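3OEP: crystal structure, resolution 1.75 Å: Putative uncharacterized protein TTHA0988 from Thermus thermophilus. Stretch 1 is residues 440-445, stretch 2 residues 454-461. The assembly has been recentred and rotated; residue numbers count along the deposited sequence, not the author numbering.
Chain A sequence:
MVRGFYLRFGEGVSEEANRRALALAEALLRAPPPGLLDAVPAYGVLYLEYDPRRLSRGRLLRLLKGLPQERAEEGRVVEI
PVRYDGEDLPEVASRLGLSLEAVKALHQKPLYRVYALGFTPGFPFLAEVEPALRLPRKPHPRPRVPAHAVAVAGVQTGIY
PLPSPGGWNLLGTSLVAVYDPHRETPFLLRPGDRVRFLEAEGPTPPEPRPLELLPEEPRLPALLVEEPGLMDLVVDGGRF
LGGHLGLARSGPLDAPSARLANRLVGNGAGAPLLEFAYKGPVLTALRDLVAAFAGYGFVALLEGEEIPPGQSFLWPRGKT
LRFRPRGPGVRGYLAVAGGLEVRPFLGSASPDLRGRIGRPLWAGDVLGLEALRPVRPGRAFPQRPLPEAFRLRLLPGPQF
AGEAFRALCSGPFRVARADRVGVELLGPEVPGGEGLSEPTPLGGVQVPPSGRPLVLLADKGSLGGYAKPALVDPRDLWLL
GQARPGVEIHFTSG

Stretch 1 (440-445) TPLGGV
Stretch 2 454-461: LVLLADKG

Residues 440-445 and 454-461 of TTHA0988 run antiparallel, held by polar contacts at the Thr440 end and by backbone pairing toward Val445. The shortest polar contact is the hydrogen bond from Thr440 OG1 to Gly461 O, 2.6 Å. The same hydroxyl accepts from the ammonium group of Lys460, NZ to Thr440 OG1 2.9 Å, and the lysine also donates to the backbone, NZ to Thr440 O 3.1 Å. Thr440 (phi/psi -83/136) takes chi1 p at 54°, and its CA-to-CB bond points toward the other stretch. Lys460 (-54/149), whose CA-to-CB bond also points toward the other stretch, has chi1 p, chi2 t, chi3 t and chi4 p (69°, -170°, 175°, 47°). The Lys460 chain is extended through CE and bends at NZ, chi4 p; Lys460 CE lies 3.6 Å from Leu442 N and 3.8 Å from Pro441 C.

Two backbone hydrogen bonds join the middle of the contact: Leu456 N to Gly444 O, 2.8 Å and nearly straight at 166°, and Gly443 N to Leu456 O, 2.9 Å and more bent at 147°. Leu456 (-84/130) thus uses both its amide and its carbonyl. Next along, Val445 (-96/99) and Val455 (-87/122) form an antiparallel, non-hydrogen-bonded pair, CA to CA 4.4 Å; the Val455 CA also makes a CA-H...O contact with Gly444 O at 3.3 Å. CA atoms of Gly443 and Leu456 lie 5.1 Å apart, those of Leu442 and Leu457 5.7 Å, and those of Thr440 and Gly461 7.2 Å, so the backbones diverge.

Each stretch contains a turn. Pro441 to Gly444 is a type II turn, closed by Gly444 N to Pro441 O at 3.0 Å, with Leu442 at -64/129 and Gly443 at 86/2; at the latter angles a CB would jam against the preceding carbonyl oxygen, so glycine fits. Gly444 continues at -57/134. Leu457 to Lys460 is a type I turn, closed by Lys460 N to Leu457 O at 2.9 Å, with Ala458 at -55/-31 and Asp459 at -99/14.

Apolar packing completes the 498 Å² interface. Leu456, chi1 m and chi2 t, brings CD1 to 4.0 Å from Thr440 CB. Leu442, chi1 t and chi2 p, starts sideways, but its end approaches the other backbone, with CD1 3.5 Å from Leu457 C and 3.7 Å from Ala458 N. Val445 and Val455, both chi1 t, share one face of the sheet, their CG2 atoms 4.4 Å apart. The CA-to-CB bond of Leu454 (-130/121; chi1 t, chi2 p) points away from the other stretch.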

# COMPACT_ATOMS: atom_id res chain seq x y z
N THR A 440 1.97 -7.51 6.07
CA THR A 440 3.17 -6.69 6.17
C THR A 440 3.02 -5.63 7.27
O THR A 440 1.98 -4.99 7.39
CB THR A 440 3.47 -5.99 4.85
OG1 THR A 440 2.31 -5.25 4.43
CG2 THR A 440 3.83 -7.02 3.78
N PRO A 441 4.07 -5.45 8.09
CA PRO A 441 4.08 -4.40 9.11
C PRO A 441 4.66 -3.10 8.57
O PRO A 441 5.64 -3.16 7.84
CB PRO A 441 4.99 -4.99 10.18
CG PRO A 441 5.97 -5.82 9.43
CD PRO A 441 5.28 -6.29 8.16
N LEU A 442 4.08 -1.96 8.92
CA LEU A 442 4.63 -0.66 8.50
C LEU A 442 6.01 -0.49 9.13
O LEU A 442 6.17 -0.68 10.33
CB LEU A 442 3.71 0.49 8.91
CG LEU A 442 4.03 1.89 8.38
CD1 LEU A 442 3.96 1.94 6.86
CD2 LEU A 442 3.09 2.92 9.00
N GLY A 443 7.00 -0.16 8.31
CA GLY A 443 8.38 -0.04 8.79
C GLY A 443 9.13 -1.36 8.79
O GLY A 443 10.28 -1.41 9.19
N GLY A 444 8.48 -2.43 8.33
CA GLY A 444 9.15 -3.72 8.22
C GLY A 444 10.40 -3.65 7.36
O GLY A 444 10.38 -3.06 6.28
N VAL A 445 11.49 -4.24 7.85
CA VAL A 445 12.72 -4.34 7.08
C VAL A 445 12.70 -5.71 6.42
O VAL A 445 12.99 -6.73 7.06
CB VAL A 445 13.98 -4.15 7.94
CG1 VAL A 445 15.23 -4.22 7.07
CG2 VAL A 445 13.91 -2.82 8.69
N LEU A 454 14.55 -4.11 1.91
CA LEU A 454 13.57 -3.09 1.54
C LEU A 454 12.79 -2.71 2.80
O LEU A 454 12.16 -3.57 3.42
CB LEU A 454 12.60 -3.64 0.49
CG LEU A 454 11.47 -2.73 0.02
CD1 LEU A 454 12.01 -1.60 -0.85
CD2 LEU A 454 10.41 -3.53 -0.73
N VAL A 455 12.83 -1.43 3.17
CA VAL A 455 12.03 -0.95 4.29
C VAL A 455 10.65 -0.58 3.74
O VAL A 455 10.54 0.26 2.85
CB VAL A 455 12.64 0.27 4.99
CG1 VAL A 455 11.85 0.61 6.25
CG2 VAL A 455 14.11 0.01 5.34
N LEU A 456 9.61 -1.21 4.27
CA LEU A 456 8.25 -1.09 3.75
C LEU A 456 7.55 0.14 4.30
O LEU A 456 7.53 0.35 5.51
CB LEU A 456 7.44 -2.33 4.11
CG LEU A 456 8.06 -3.65 3.64
CD1 LEU A 456 7.28 -4.84 4.18
CD2 LEU A 456 8.14 -3.71 2.13
N LEU A 457 6.96 0.94 3.41
CA LEU A 457 6.30 2.20 3.80
C LEU A 457 4.81 2.16 3.43
O LEU A 457 4.26 1.09 3.13
CB LEU A 457 7.04 3.39 3.17
CG LEU A 457 8.53 3.56 3.50
CD1 LEU A 457 9.11 4.76 2.75
CD2 LEU A 457 8.78 3.69 4.99
N ALA A 458 4.15 3.32 3.46
CA ALA A 458 2.69 3.40 3.39
C ALA A 458 2.01 2.72 2.20
O ALA A 458 0.88 2.26 2.34
CB ALA A 458 2.23 4.87 3.47
N ASP A 459 2.67 2.65 1.05
CA ASP A 459 2.06 2.03 -0.13
C ASP A 459 2.52 0.59 -0.34
O ASP A 459 2.30 0.01 -1.40
CB ASP A 459 2.33 2.85 -1.41
CG ASP A 459 1.39 4.05 -1.57
OD1 ASP A 459 1.43 4.71 -2.63
OD2 ASP A 459 0.60 4.33 -0.64
N LYS A 460 3.14 0.01 0.69
CA LYS A 460 3.52 -1.40 0.67
C LYS A 460 2.30 -2.28 0.37
O LYS A 460 1.17 -1.94 0.73
CB LYS A 460 4.10 -1.81 2.02
CG LYS A 460 3.06 -1.83 3.15
CD LYS A 460 3.71 -2.00 4.51
CE LYS A 460 2.68 -1.89 5.62
NZ LYS A 460 1.43 -2.70 5.39
N GLY A 461 2.55 -3.41 -0.29
CA GLY A 461 1.53 -4.44 -0.45
C GLY A 461 1.14 -4.97 0.92
O GLY A 461 1.94 -4.95 1.85